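Local coordinates for proline dehydrogenase (Bradyrhizobium japonicum USDA 110, PDB 3HAZ), which probably oxidises proline to glutamate in two steps, through an FAD-dependent proline dehydrogenase and an NAD-dependent aldehyde dehydrogenase carried on one chain, at residues D62-F67 with T156-A161; K112-V118 with D805-R809; D139-R144 with R923-E929; A766-T772 with L918-I924. One frame throughout, in Å; residues are numbered along the deposited sequence.

Overall arrangement
Three of the four contacts form a continuous patch where the N-terminal helical region meets the aldehyde dehydrogenase section. Contact 4 pairs two parallel strands of the latter, and its second strand runs through Arg-923 and Ile-924, shared with contact 3, into the helix that contact 3 joins to 139-144; their centres lie about 12 Å apart. Contact 2, centred about 13 Å from contact 4, touches it through Thr-114 and Val-806, and Arg-923 NH1 lies 3.0 Å from Thr-114 OG1. Contact 1 stands apart within the helical region, about 19 Å from contact 3 between centres. Its Asp-62 side chain is about 14 Å from FAD, and the Leu-918 side chain of contact 4 about 14 Å from NAD.

Contact 1 (D62-F67 with T156-A161); sequences DMLREF and TATRQA
Phe-67 lays its ring over Ala-157, whose CB sits 3.6 Å from the ring centroid and 7° off the normal, a CH-pi contact. Phe-67 is the first residue to leave helical angles after helix 60-66 (phi/psi -102/9); with chi1 m it reaches the facing helix 151-168. The two helical segments run antiparallel at 172°, their axes 10.7 Å apart, and the closest CA pair is Phe-67 with Ala-157 at 7.1 Å. At the ring edge Phe-67 CZ meets Thr-156 CG2 at 3.9 Å, and Phe-67 CE2 approaches Gln-160 OE1 to 3.5 Å. One turn back, Met-63, extended with chi1 and chi2 both t, places SD 3.9 Å from Ala-161 CB, while Gln-160 NE2 rests 3.3 Å from Met-63 CB. No hydrogen bond links the segments: this is side-chain packing between antiparallel helices in the DNA-binding-domain family region. Helix 71-85 packs against Ala-157 and Ala-161, and Tyr-476 of a second subunit meets the Phe-67 ring.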
loop_
_atom_site.group_PDB
_atom_site.type_symbol
_atom_site.label_atom_id
_atom_site.label_comp_id
_atom_site.label_asym_id
_atom_site.label_seq_id
_atom_site.Cartn_x
_atom_site.Cartn_y
_atom_site.Cartn_z
ATOM N N ASP A 62 -6.481 -10.563 40.602
ATOM C CA ASP A 62 -6.374 -12.003 40.427
ATOM C C ASP A 62 -7.712 -12.586 39.985
ATOM O O ASP A 62 -7.757 -13.448 39.110
ATOM C CB ASP A 62 -5.881 -12.673 41.714
ATOM C CG ASP A 62 -4.462 -12.272 42.069
ATOM O OD1 ASP A 62 -3.596 -12.274 41.168
ATOM O OD2 ASP A 62 -4.209 -11.956 43.249
ATOM N N MET A 63 -8.803 -12.103 40.574
ATOM C CA MET A 63 -10.130 -12.594 40.203
ATOM C C MET A 63 -10.497 -12.181 38.785
ATOM O O MET A 63 -10.994 -12.988 37.996
ATOM C CB MET A 63 -11.201 -12.115 41.188
ATOM C CG MET A 63 -12.597 -12.632 40.864
ATOM S SD MET A 63 -13.888 -12.009 41.970
ATOM C CE MET A 63 -13.918 -10.274 41.512
ATOM N N LEU A 64 -10.248 -10.921 38.453
ATOM C CA LEU A 64 -10.550 -10.435 37.108
ATOM C C LEU A 64 -9.769 -11.226 36.058
ATOM O O LEU A 64 -10.298 -11.579 34.999
ATOM C CB LEU A 64 -10.238 -8.939 36.997
ATOM C CG LEU A 64 -11.044 -8.023 37.920
ATOM C CD1 LEU A 64 -10.510 -6.595 37.877
ATOM C CD2 LEU A 64 -12.534 -8.059 37.565
ATOM N N ARG A 65 -8.508 -11.511 36.364
ATOM C CA ARG A 65 -7.652 -12.231 35.434
ATOM C C ARG A 65 -8.068 -13.697 35.354
ATOM O O ARG A 65 -8.220 -14.245 34.268
ATOM C CB ARG A 65 -6.181 -12.097 35.847
ATOM C CG ARG A 65 -5.201 -12.870 34.974
ATOM C CD ARG A 65 -3.774 -12.793 35.526
ATOM N NE ARG A 65 -3.730 -12.904 36.986
ATOM C CZ ARG A 65 -3.680 -14.053 37.657
ATOM N NH1 ARG A 65 -3.666 -15.208 37.005
ATOM N NH2 ARG A 65 -3.647 -14.047 38.984
ATOM N N GLU A 66 -8.275 -14.320 36.510
ATOM C CA GLU A 66 -8.613 -15.742 36.573
ATOM C C GLU A 66 -9.851 -16.112 35.762
ATOM O O GLU A 66 -9.854 -17.119 35.057
ATOM C CB GLU A 66 -8.785 -16.191 38.030
ATOM N N PHE A 67 -10.907 -15.309 35.858
ATOM C CA PHE A 67 -12.120 -15.590 35.096
ATOM C C PHE A 67 -12.270 -14.708 33.861
ATOM O O PHE A 67 -13.310 -14.722 33.199
ATOM C CB PHE A 67 -13.354 -15.513 36.000
ATOM C CG PHE A 67 -13.363 -16.560 37.068
ATOM C CD1 PHE A 67 -13.892 -17.817 36.817
ATOM C CD2 PHE A 67 -12.799 -16.307 38.308
ATOM C CE1 PHE A 67 -13.884 -18.791 37.788
ATOM C CE2 PHE A 67 -12.786 -17.280 39.287
ATOM C CZ PHE A 67 -13.329 -18.526 39.023
ATOM N N THR A 156 -18.205 -20.340 41.393
ATOM C CA THR A 156 -16.840 -20.291 41.909
ATOM C C THR A 156 -16.311 -18.856 41.954
ATOM O O THR A 156 -15.727 -18.435 42.950
ATOM C CB THR A 156 -15.906 -21.164 41.064
ATOM O OG1 THR A 156 -16.386 -22.512 41.085
ATOM C CG2 THR A 156 -14.492 -21.124 41.620
ATOM N N ALA A 157 -16.522 -18.106 40.876
ATOM C CA ALA A 157 -16.119 -16.701 40.847
ATOM C C ALA A 157 -16.846 -15.875 41.919
ATOM O O ALA A 157 -16.259 -14.982 42.536
ATOM C CB ALA A 157 -16.352 -16.106 39.459
ATOM N N THR A 158 -18.128 -16.165 42.130
ATOM C CA THR A 158 -18.911 -15.460 43.144
ATOM C C THR A 158 -18.401 -15.751 44.555
ATOM O O THR A 158 -18.345 -14.849 45.395
ATOM C CB THR A 158 -20.412 -15.818 43.067
ATOM O OG1 THR A 158 -20.939 -15.425 41.790
ATOM C CG2 THR A 158 -21.179 -15.111 44.167
ATOM N N ARG A 159 -18.032 -17.008 44.809
ATOM C CA ARG A 159 -17.469 -17.391 46.104
ATOM C C ARG A 159 -16.153 -16.670 46.374
ATOM O O ARG A 159 -15.880 -16.258 47.501
ATOM C CB ARG A 159 -17.264 -18.907 46.196
ATOM C CG ARG A 159 -18.565 -19.689 46.243
ATOM C CD ARG A 159 -18.341 -21.138 46.661
ATOM N NE ARG A 159 -19.553 -21.934 46.497
ATOM C CZ ARG A 159 -20.525 -22.001 47.398
ATOM N NH1 ARG A 159 -20.421 -21.316 48.533
ATOM N NH2 ARG A 159 -21.601 -22.744 47.159
ATOM N N GLN A 160 -15.337 -16.521 45.334
ATOM C CA GLN A 160 -14.093 -15.766 45.451
ATOM C C GLN A 160 -14.370 -14.294 45.741
ATOM O O GLN A 160 -13.695 -13.680 46.563
ATOM C CB GLN A 160 -13.269 -15.904 44.172
ATOM C CG GLN A 160 -11.863 -15.373 44.282
ATOM C CD GLN A 160 -11.045 -15.668 43.033
ATOM O OE1 GLN A 160 -11.256 -16.680 42.358
ATOM N NE2 GLN A 160 -10.112 -14.781 42.718
ATOM N N ALA A 161 -15.367 -13.728 45.062
ATOM C CA ALA A 161 -15.756 -12.344 45.316
ATOM C C ALA A 161 -16.165 -12.202 46.780
ATOM O O ALA A 161 -15.910 -11.178 47.424
ATOM C CB ALA A 161 -16.907 -11.912 44.373
#

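Contact 2 (K112-V118 with D805-R809); sequences KSTAFLV and DVADR
A salt bridge joins Lys-112 NZ to Asp-805 OD2 at 2.7 Å. The lysine CA-to-CB bond points away from 805-809, but chi1 and chi2 both m, followed by t and t, bring the ammonium back to the carboxylate; the same NZ also hydrogen-bonds to Ala-122 O. At the other end a water bridges the segments, donating to Val-118 O at 3.0 Å and accepting from Arg-809 NH2 at 3.1 Å. Arg-809, folded with chi1 t and chi2 and chi3 p, has its main ionic partner in Glu-812. Between these polar ends the surfaces are apolar. Val-806 CG1 lies 4.1 Å from Ala-115 CB and 3.7 Å from Val-118 CG2, with chi1 m in both valines, and Val-118 CB lies 3.8 Å from Arg-809 NH2. Ala-115 and Val-806 are the nearest CA pair, at 6.3 Å. Residues 112-115 are helical, whereas Val-118 has phi/psi -109/-26; 805-809 lies on helix 804-819, though Val-806 departs from helical angles (phi/psi -122/7). It is thus an interdomain junction, small aliphatic side chains flanked by a salt bridge and a water. Helix 106-115 meets helix 804-819, with helices 71-85 and 452-463 behind the former and Ala-771 packed against both Ala-115 and Val-806.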
loop_
_atom_site.group_PDB
_atom_site.type_symbol
_atom_site.label_atom_id
_atom_site.label_comp_id
_atom_site.label_asym_id
_atom_site.label_seq_id
_atom_site.Cartn_x
_atom_site.Cartn_y
_atom_site.Cartn_z
ATOM N N LYS A 112 -31.808 -7.251 42.207
ATOM C CA LYS A 112 -32.031 -7.339 43.652
ATOM C C LYS A 112 -30.757 -7.084 44.457
ATOM O O LYS A 112 -30.772 -6.321 45.427
ATOM C CB LYS A 112 -32.649 -8.693 44.051
ATOM C CG LYS A 112 -34.135 -8.823 43.713
ATOM C CD LYS A 112 -34.960 -7.750 44.414
ATOM C CE LYS A 112 -36.448 -7.932 44.142
ATOM N NZ LYS A 112 -37.284 -7.063 45.017
ATOM N N SER A 113 -29.659 -7.724 44.068
ATOM C CA SER A 113 -28.409 -7.566 44.813
ATOM C C SER A 113 -27.920 -6.119 44.795
ATOM O O SER A 113 -27.358 -5.642 45.779
ATOM C CB SER A 113 -27.313 -8.496 44.279
ATOM O OG SER A 113 -27.065 -8.260 42.899
ATOM N N THR A 114 -28.138 -5.420 43.681
ATOM C CA THR A 114 -27.729 -4.021 43.589
ATOM C C THR A 114 -28.666 -3.104 44.395
ATOM O O THR A 114 -28.203 -2.187 45.081
ATOM C CB THR A 114 -27.620 -3.529 42.120
ATOM O OG1 THR A 114 -26.899 -4.487 41.328
ATOM C CG2 THR A 114 -26.900 -2.195 42.067
ATOM N N ALA A 115 -29.975 -3.350 44.308
ATOM C CA ALA A 115 -30.965 -2.606 45.106
ATOM C C ALA A 115 -30.699 -2.766 46.597
ATOM O O ALA A 115 -30.930 -1.846 47.388
ATOM C CB ALA A 115 -32.388 -3.078 44.785
ATOM N N PHE A 116 -30.234 -3.953 46.973
ATOM C CA PHE A 116 -29.885 -4.244 48.357
ATOM C C PHE A 116 -28.980 -3.178 48.966
ATOM O O PHE A 116 -29.091 -2.873 50.146
ATOM C CB PHE A 116 -29.188 -5.602 48.466
ATOM C CG PHE A 116 -28.565 -5.854 49.811
ATOM C CD1 PHE A 116 -29.353 -6.195 50.903
ATOM C CD2 PHE A 116 -27.189 -5.747 49.988
ATOM C CE1 PHE A 116 -28.780 -6.433 52.153
ATOM C CE2 PHE A 116 -26.608 -5.983 51.237
ATOM C CZ PHE A 116 -27.406 -6.323 52.319
ATOM N N LEU A 117 -28.086 -2.616 48.155
ATOM C CA LEU A 117 -27.121 -1.633 48.649
ATOM C C LEU A 117 -27.767 -0.325 49.107
ATOM O O LEU A 117 -27.208 0.384 49.948
ATOM C CB LEU A 117 -26.051 -1.346 47.595
ATOM C CG LEU A 117 -25.178 -2.520 47.154
ATOM C CD1 LEU A 117 -24.259 -2.087 46.014
ATOM C CD2 LEU A 117 -24.366 -3.073 48.324
ATOM N N VAL A 118 -28.931 0.014 48.560
ATOM C CA VAL A 118 -29.635 1.198 49.047
ATOM C C VAL A 118 -30.892 0.838 49.826
ATOM O O VAL A 118 -31.340 1.596 50.678
ATOM C CB VAL A 118 -29.993 2.184 47.914
ATOM C CG1 VAL A 118 -28.731 2.689 47.243
ATOM C CG2 VAL A 118 -30.949 1.539 46.904
ATOM N N ASP A 805 -38.081 -0.508 43.772
ATOM C CA ASP A 805 -37.108 -0.865 44.808
ATOM C C ASP A 805 -36.106 0.247 45.132
ATOM O O ASP A 805 -35.523 0.260 46.212
ATOM C CB ASP A 805 -36.356 -2.148 44.447
ATOM C CG ASP A 805 -37.145 -3.396 44.780
ATOM O OD1 ASP A 805 -38.167 -3.289 45.500
ATOM O OD2 ASP A 805 -36.742 -4.485 44.321
ATOM N N VAL A 806 -35.899 1.179 44.207
ATOM C CA VAL A 806 -34.946 2.251 44.472
ATOM C C VAL A 806 -35.586 3.638 44.388
ATOM O O VAL A 806 -34.894 4.655 44.483
ATOM C CB VAL A 806 -33.712 2.165 43.536
ATOM C CG1 VAL A 806 -32.897 0.901 43.835
ATOM C CG2 VAL A 806 -34.137 2.207 42.067
ATOM N N ALA A 807 -36.908 3.674 44.231
ATOM C CA ALA A 807 -37.607 4.927 43.952
ATOM C C ALA A 807 -37.458 5.936 45.073
ATOM O O ALA A 807 -37.215 7.108 44.813
ATOM C CB ALA A 807 -39.096 4.674 43.653
ATOM N N ASP A 808 -37.599 5.478 46.319
ATOM C CA ASP A 808 -37.592 6.374 47.473
ATOM C C ASP A 808 -36.244 7.072 47.629
ATOM O O ASP A 808 -36.174 8.274 47.888
ATOM C CB ASP A 808 -37.937 5.607 48.763
ATOM C CG ASP A 808 -39.407 5.197 48.833
ATOM O OD1 ASP A 808 -40.262 5.905 48.257
ATOM O OD2 ASP A 808 -39.706 4.163 49.466
ATOM N N ARG A 809 -35.174 6.307 47.489
ATOM C CA ARG A 809 -33.826 6.860 47.591
ATOM C C ARG A 809 -33.525 7.775 46.406
ATOM O O ARG A 809 -33.056 8.899 46.576
ATOM C CB ARG A 809 -32.794 5.731 47.680
ATOM C CG ARG A 809 -31.343 6.183 47.527
ATOM C CD ARG A 809 -30.977 7.209 48.585
ATOM N NE ARG A 809 -31.422 6.800 49.919
ATOM C CZ ARG A 809 -30.848 5.851 50.652
ATOM N NH1 ARG A 809 -31.332 5.559 51.856
ATOM N NH2 ARG A 809 -29.795 5.188 50.189
HETATM O O HOH W 1 -29.494 3.155 52.495
#

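Contact 3 (D139-R144 with R923-E929)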
loop_
_atom_site.group_PDB
_atom_site.type_symbol
_atom_site.label_atom_id
_atom_site.label_comp_id
_atom_site.label_asym_id
_atom_site.label_seq_id
_atom_site.Cartn_x
_atom_site.Cartn_y
_atom_site.Cartn_z
ATOM N N ASP A 139 -29.543 -13.871 30.030
ATOM C CA ASP A 139 -29.340 -12.456 29.760
ATOM C C ASP A 139 -28.891 -11.739 31.023
ATOM O O ASP A 139 -28.797 -12.348 32.080
ATOM C CB ASP A 139 -30.610 -11.815 29.196
ATOM C CG ASP A 139 -31.839 -12.114 30.032
ATOM O OD1 ASP A 139 -31.704 -12.749 31.101
ATOM O OD2 ASP A 139 -32.943 -11.711 29.613
ATOM N N GLY A 140 -28.613 -10.446 30.906
ATOM C CA GLY A 140 -28.084 -9.690 32.023
ATOM C C GLY A 140 -26.588 -9.904 32.131
ATOM O O GLY A 140 -26.012 -10.700 31.390
ATOM N N THR A 141 -25.953 -9.186 33.047
ATOM C CA THR A 141 -24.511 -9.307 33.224
ATOM C C THR A 141 -24.151 -10.715 33.688
ATOM O O THR A 141 -23.145 -11.285 33.265
ATOM C CB THR A 141 -24.001 -8.300 34.253
ATOM O OG1 THR A 141 -24.432 -6.987 33.876
ATOM C CG2 THR A 141 -22.462 -8.349 34.346
ATOM N N ILE A 142 -24.990 -11.266 34.559
ATOM C CA ILE A 142 -24.780 -12.598 35.104
ATOM C C ILE A 142 -25.103 -13.673 34.074
ATOM O O ILE A 142 -24.366 -14.639 33.937
ATOM C CB ILE A 142 -25.633 -12.815 36.373
ATOM C CG1 ILE A 142 -25.263 -11.779 37.432
ATOM C CG2 ILE A 142 -25.450 -14.230 36.917
ATOM C CD1 ILE A 142 -26.160 -11.839 38.673
ATOM N N GLY A 143 -26.205 -13.503 33.348
ATOM C CA GLY A 143 -26.578 -14.465 32.329
ATOM C C GLY A 143 -25.534 -14.528 31.229
ATOM O O GLY A 143 -25.188 -15.606 30.745
ATOM N N ARG A 144 -25.019 -13.370 30.830
ATOM C CA ARG A 144 -23.988 -13.338 29.799
ATOM C C ARG A 144 -22.722 -14.029 30.310
ATOM O O ARG A 144 -22.051 -14.747 29.570
ATOM C CB ARG A 144 -23.699 -11.906 29.348
ATOM C CG ARG A 144 -24.772 -11.317 28.430
ATOM C CD ARG A 144 -24.349 -9.953 27.877
ATOM N NE ARG A 144 -25.330 -9.409 26.943
ATOM C CZ ARG A 144 -25.106 -8.381 26.129
ATOM N NH1 ARG A 144 -26.062 -7.958 25.316
ATOM N NH2 ARG A 144 -23.928 -7.772 26.125
ATOM N N ARG A 923 -27.020 -0.856 34.393
ATOM C CA ARG A 923 -25.793 -1.617 34.236
ATOM C C ARG A 923 -26.016 -2.696 33.176
ATOM O O ARG A 923 -25.067 -3.204 32.582
ATOM C CB ARG A 923 -25.414 -2.265 35.581
ATOM C CG ARG A 923 -23.963 -2.713 35.707
ATOM C CD ARG A 923 -23.606 -2.948 37.177
ATOM N NE ARG A 923 -24.156 -4.202 37.678
ATOM C CZ ARG A 923 -24.486 -4.427 38.945
ATOM N NH1 ARG A 923 -24.978 -5.603 39.294
ATOM N NH2 ARG A 923 -24.336 -3.480 39.863
ATOM N N ILE A 924 -27.283 -3.018 32.928
ATOM C CA ILE A 924 -27.651 -4.210 32.160
ATOM C C ILE A 924 -27.729 -3.991 30.642
ATOM O O ILE A 924 -28.726 -3.486 30.118
ATOM C CB ILE A 924 -28.983 -4.789 32.674
ATOM C CG1 ILE A 924 -28.949 -4.897 34.202
ATOM C CG2 ILE A 924 -29.266 -6.137 32.028
ATOM C CD1 ILE A 924 -30.218 -5.471 34.823
ATOM N N ASP A 925 -26.676 -4.391 29.941
ATOM C CA ASP A 925 -26.622 -4.246 28.488
ATOM C C ASP A 925 -27.862 -4.778 27.773
ATOM O O ASP A 925 -28.362 -4.138 26.856
ATOM C CB ASP A 925 -25.358 -4.895 27.919
ATOM C CG ASP A 925 -24.104 -4.096 28.226
ATOM O OD1 ASP A 925 -24.217 -2.890 28.511
ATOM O OD2 ASP A 925 -23.002 -4.672 28.179
ATOM N N ASP A 926 -28.363 -5.942 28.182
ATOM C CA ASP A 926 -29.546 -6.504 27.523
ATOM C C ASP A 926 -30.795 -5.631 27.715
ATOM O O ASP A 926 -31.647 -5.548 26.827
ATOM C CB ASP A 926 -29.812 -7.942 27.987
ATOM C CG ASP A 926 -28.742 -8.918 27.504
ATOM O OD1 ASP A 926 -28.497 -8.967 26.283
ATOM O OD2 ASP A 926 -28.144 -9.629 28.340
ATOM N N SER A 927 -30.908 -4.990 28.877
ATOM C CA SER A 927 -32.034 -4.099 29.142
ATOM C C SER A 927 -31.917 -2.832 28.295
ATOM O O SER A 927 -32.871 -2.415 27.646
ATOM C CB SER A 927 -32.099 -3.726 30.628
ATOM O OG SER A 927 -32.385 -4.849 31.432
ATOM N N ILE A 928 -30.738 -2.222 28.321
ATOM C CA ILE A 928 -30.452 -1.050 27.506
ATOM C C ILE A 928 -30.751 -1.329 26.039
ATOM O O ILE A 928 -31.389 -0.525 25.352
ATOM C CB ILE A 928 -28.976 -0.637 27.647
ATOM C CG1 ILE A 928 -28.699 -0.154 29.073
ATOM C CG2 ILE A 928 -28.600 0.432 26.612
ATOM C CD1 ILE A 928 -27.232 -0.249 29.472
ATOM N N GLU A 929 -30.300 -2.482 25.560
ATOM C CA GLU A 929 -30.464 -2.806 24.153
ATOM C C GLU A 929 -31.916 -3.108 23.793
ATOM O O GLU A 929 -32.358 -2.769 22.705
ATOM C CB GLU A 929 -29.510 -3.928 23.729
ATOM C CG GLU A 929 -28.068 -3.443 23.636
ATOM C CD GLU A 929 -27.046 -4.565 23.695
ATOM O OE1 GLU A 929 -27.441 -5.740 23.541
ATOM O OE2 GLU A 929 -25.846 -4.262 23.893
HETATM O O HOH W 2 -24.755 -6.409 31.218
HETATM O O HOH W 3 -24.028 -6.175 23.427
#
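A salt-bridge network centred on Arg-144 ties helix 140-149, in the N-terminal helical region, to the start of helix 925-934 in the aldehyde dehydrogenase section. Arg-144 NH1 donates to Asp-926 OD1 at 2.8 Å and, weakly, to Glu-929 OE1 at 3.2 Å; Arg-144 NE adds a weak bond to Asp-926 OD2 at 3.1 Å. Asp-925 lies over the guanidinium face, its OD2 a long 3.8 Å from Arg-144 NH2, so charge alone acts there. A water bridges Arg-144 NH2 and Glu-929 OE2. Asp-926 OD2 also accepts from Gly-140 N at 2.7 Å, joining the carboxylate to the backbone amide of Gly-140. Gly-140 has phi/psi 82/175, at which a CB would jam against the preceding carbonyl, and its CA packs 3.7 Å from Ile-924 CG2. Ile-924 occupies the N-cap position of its helix. A second water connects Thr-141 OG1 with Asp-925 N, while Glu-110 bonds to both Thr-141 and Arg-923. The helical segments cross at 117°, axes 9.8 Å apart. One arginine facing three acidic side chains, with Asp-926 serving both a cation and a backbone amide, makes this interdomain junction chiefly electrostatic.

Contact 4 (A766-T772 with L918-I924); sequences AMIADAT and LGVHSRI
Two neighbouring parallel strands, 765-769 and 917-921, pair here inside the mixed sheet of the aldehyde dehydrogenase section, and their hydrogen bonding continues into the loops beyond. The strand segments run 4.5 Å apart at 9°, with Met-767 opposite Gly-919, Ile-768 opposite Val-920 and Ala-769 opposite His-921. The backbone ladder comprises Gly-919 N to Ala-766 O (2.9 Å), Ile-768 N to Gly-919 O (2.7 Å), His-921 N to Ile-768 O (2.8 Å) and Asp-770 N to His-921 O (3.2 Å). Met-767 and His-921 share one face, Met-767 SD lying 4.7 Å obliquely from the imidazole centroid. A CB on Gly-919 would clash with Met-767 CE. Ile-768 and Val-920 occupy the other face, where Ile-931 of helix 925-934 packs on both. Past the strands, Asp-770 OD1 accepts from Thr-772 N at 2.9 Å, an Asx turn, and Ser-922 OG from Ile-924 N at 2.9 Å, an ST turn. Ser-922 OG donates to Asp-770 OD2 at 2.6 Å. Thr-772, with chi1 p, uses OG1 to donate to Asp-770 OD1 (2.7 Å) and to accept from Arg-923 N (2.8 Å). Strand 797-803 bonds to the far side of 765-769. Asp-770, Ser-922 and Thr-772 thus satisfy one another and the amides of Thr-772, Arg-923 and Ile-924, letting polar side chains take over from the backbone ladder as both segments turn out of the sheet; His-921 ND1 is buried without a partner.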
loop_
_atom_site.group_PDB
_atom_site.type_symbol
_atom_site.label_atom_id
_atom_site.label_comp_id
_atom_site.label_asym_id
_atom_site.label_seq_id
_atom_site.Cartn_x
_atom_site.Cartn_y
_atom_site.Cartn_z
ATOM N N ALA A 766 -38.464 11.248 28.384
ATOM C CA ALA A 766 -38.443 10.335 29.519
ATOM C C ALA A 766 -37.035 9.867 29.830
ATOM O O ALA A 766 -36.140 9.927 28.983
ATOM C CB ALA A 766 -39.333 9.123 29.237
ATOM N N MET A 767 -36.849 9.405 31.060
ATOM C CA MET A 767 -35.673 8.634 31.429
ATOM C C MET A 767 -36.132 7.359 32.122
ATOM O O MET A 767 -37.072 7.380 32.913
ATOM C CB MET A 767 -34.745 9.419 32.357
ATOM C CG MET A 767 -33.597 8.568 32.900
ATOM S SD MET A 767 -32.456 9.460 33.976
ATOM C CE MET A 767 -31.595 10.510 32.803
ATOM N N ILE A 768 -35.475 6.247 31.816
ATOM C CA ILE A 768 -35.741 5.003 32.520
ATOM C C ILE A 768 -34.519 4.641 33.355
ATOM O O ILE A 768 -33.410 4.513 32.830
ATOM C CB ILE A 768 -36.069 3.861 31.547
ATOM C CG1 ILE A 768 -37.234 4.257 30.634
ATOM C CG2 ILE A 768 -36.384 2.579 32.311
ATOM C CD1 ILE A 768 -37.537 3.228 29.553
ATOM N N ALA A 769 -34.717 4.522 34.664
ATOM C CA ALA A 769 -33.643 4.119 35.568
ATOM C C ALA A 769 -34.043 2.859 36.339
ATOM O O ALA A 769 -35.070 2.855 37.022
ATOM C CB ALA A 769 -33.303 5.258 36.536
ATOM N N ASP A 770 -33.247 1.794 36.222
ATOM C CA ASP A 770 -33.521 0.562 36.970
ATOM C C ASP A 770 -32.643 0.465 38.211
ATOM O O ASP A 770 -31.832 1.355 38.465
ATOM C CB ASP A 770 -33.409 -0.694 36.079
ATOM C CG ASP A 770 -31.983 -0.999 35.638
ATOM O OD1 ASP A 770 -31.011 -0.614 36.324
ATOM O OD2 ASP A 770 -31.837 -1.666 34.594
ATOM N N ALA A 771 -32.806 -0.609 38.979
ATOM C CA ALA A 771 -32.152 -0.716 40.283
ATOM C C ALA A 771 -30.661 -1.042 40.224
ATOM O O ALA A 771 -29.996 -1.074 41.264
ATOM C CB ALA A 771 -32.886 -1.718 41.178
ATOM N N THR A 772 -30.134 -1.292 39.027
ATOM C CA THR A 772 -28.692 -1.444 38.872
ATOM C C THR A 772 -28.003 -0.105 38.625
ATOM O O THR A 772 -26.776 -0.037 38.567
ATOM C CB THR A 772 -28.308 -2.399 37.721
ATOM O OG1 THR A 772 -28.607 -1.780 36.459
ATOM C CG2 THR A 772 -29.050 -3.724 37.847
ATOM N N LEU A 918 -34.313 10.386 24.988
ATOM C CA LEU A 918 -34.612 9.373 25.985
ATOM C C LEU A 918 -33.354 9.042 26.781
ATOM O O LEU A 918 -32.291 8.815 26.208
ATOM C CB LEU A 918 -35.151 8.107 25.323
ATOM C CG LEU A 918 -35.253 6.926 26.294
ATOM C CD1 LEU A 918 -36.417 7.122 27.259
ATOM C CD2 LEU A 918 -35.381 5.609 25.565
ATOM N N GLY A 919 -33.479 9.023 28.104
ATOM C CA GLY A 919 -32.379 8.629 28.963
ATOM C C GLY A 919 -32.563 7.213 29.478
ATOM O O GLY A 919 -33.676 6.820 29.820
ATOM N N VAL A 920 -31.477 6.443 29.523
ATOM C CA VAL A 920 -31.505 5.107 30.110
ATOM C C VAL A 920 -30.343 4.937 31.078
ATOM O O VAL A 920 -29.181 5.086 30.698
ATOM C CB VAL A 920 -31.408 3.981 29.052
ATOM C CG1 VAL A 920 -31.503 2.604 29.727
ATOM C CG2 VAL A 920 -32.482 4.132 27.994
ATOM N N HIS A 921 -30.663 4.633 32.332
ATOM C CA HIS A 921 -29.651 4.377 33.347
ATOM C C HIS A 921 -29.750 2.938 33.819
ATOM O O HIS A 921 -30.741 2.547 34.440
ATOM C CB HIS A 921 -29.808 5.327 34.533
ATOM C CG HIS A 921 -28.874 6.493 34.500
ATOM N ND1 HIS A 921 -29.115 7.621 33.744
ATOM C CD2 HIS A 921 -27.689 6.702 35.120
ATOM C CE1 HIS A 921 -28.124 8.479 33.907
ATOM N NE2 HIS A 921 -27.250 7.948 34.744
ATOM N N SER A 922 -28.718 2.159 33.518
ATOM C CA SER A 922 -28.718 0.738 33.810
ATOM C C SER A 922 -27.347 0.147 33.585
ATOM O O SER A 922 -26.611 0.584 32.701
ATOM C CB SER A 922 -29.720 0.004 32.925
ATOM O OG SER A 922 -29.643 -1.401 33.133
ATOM N N ARG A 923 -27.020 -0.856 34.393
ATOM C CA ARG A 923 -25.793 -1.617 34.236
ATOM C C ARG A 923 -26.016 -2.696 33.176
ATOM O O ARG A 923 -25.067 -3.204 32.582
ATOM C CB ARG A 923 -25.414 -2.265 35.581
ATOM C CG ARG A 923 -23.963 -2.713 35.707
ATOM C CD ARG A 923 -23.606 -2.948 37.177
ATOM N NE ARG A 923 -24.156 -4.202 37.678
ATOM C CZ ARG A 923 -24.486 -4.427 38.945
ATOM N NH1 ARG A 923 -24.978 -5.603 39.294
ATOM N NH2 ARG A 923 -24.336 -3.480 39.863
ATOM N N ILE A 924 -27.283 -3.018 32.928
ATOM C CA ILE A 924 -27.651 -4.210 32.160
ATOM C C ILE A 924 -27.729 -3.991 30.642
ATOM O O ILE A 924 -28.726 -3.486 30.118
ATOM C CB ILE A 924 -28.983 -4.789 32.674
ATOM C CG1 ILE A 924 -28.949 -4.897 34.202
ATOM C CG2 ILE A 924 -29.266 -6.137 32.028
ATOM C CD1 ILE A 924 -30.218 -5.471 34.823
#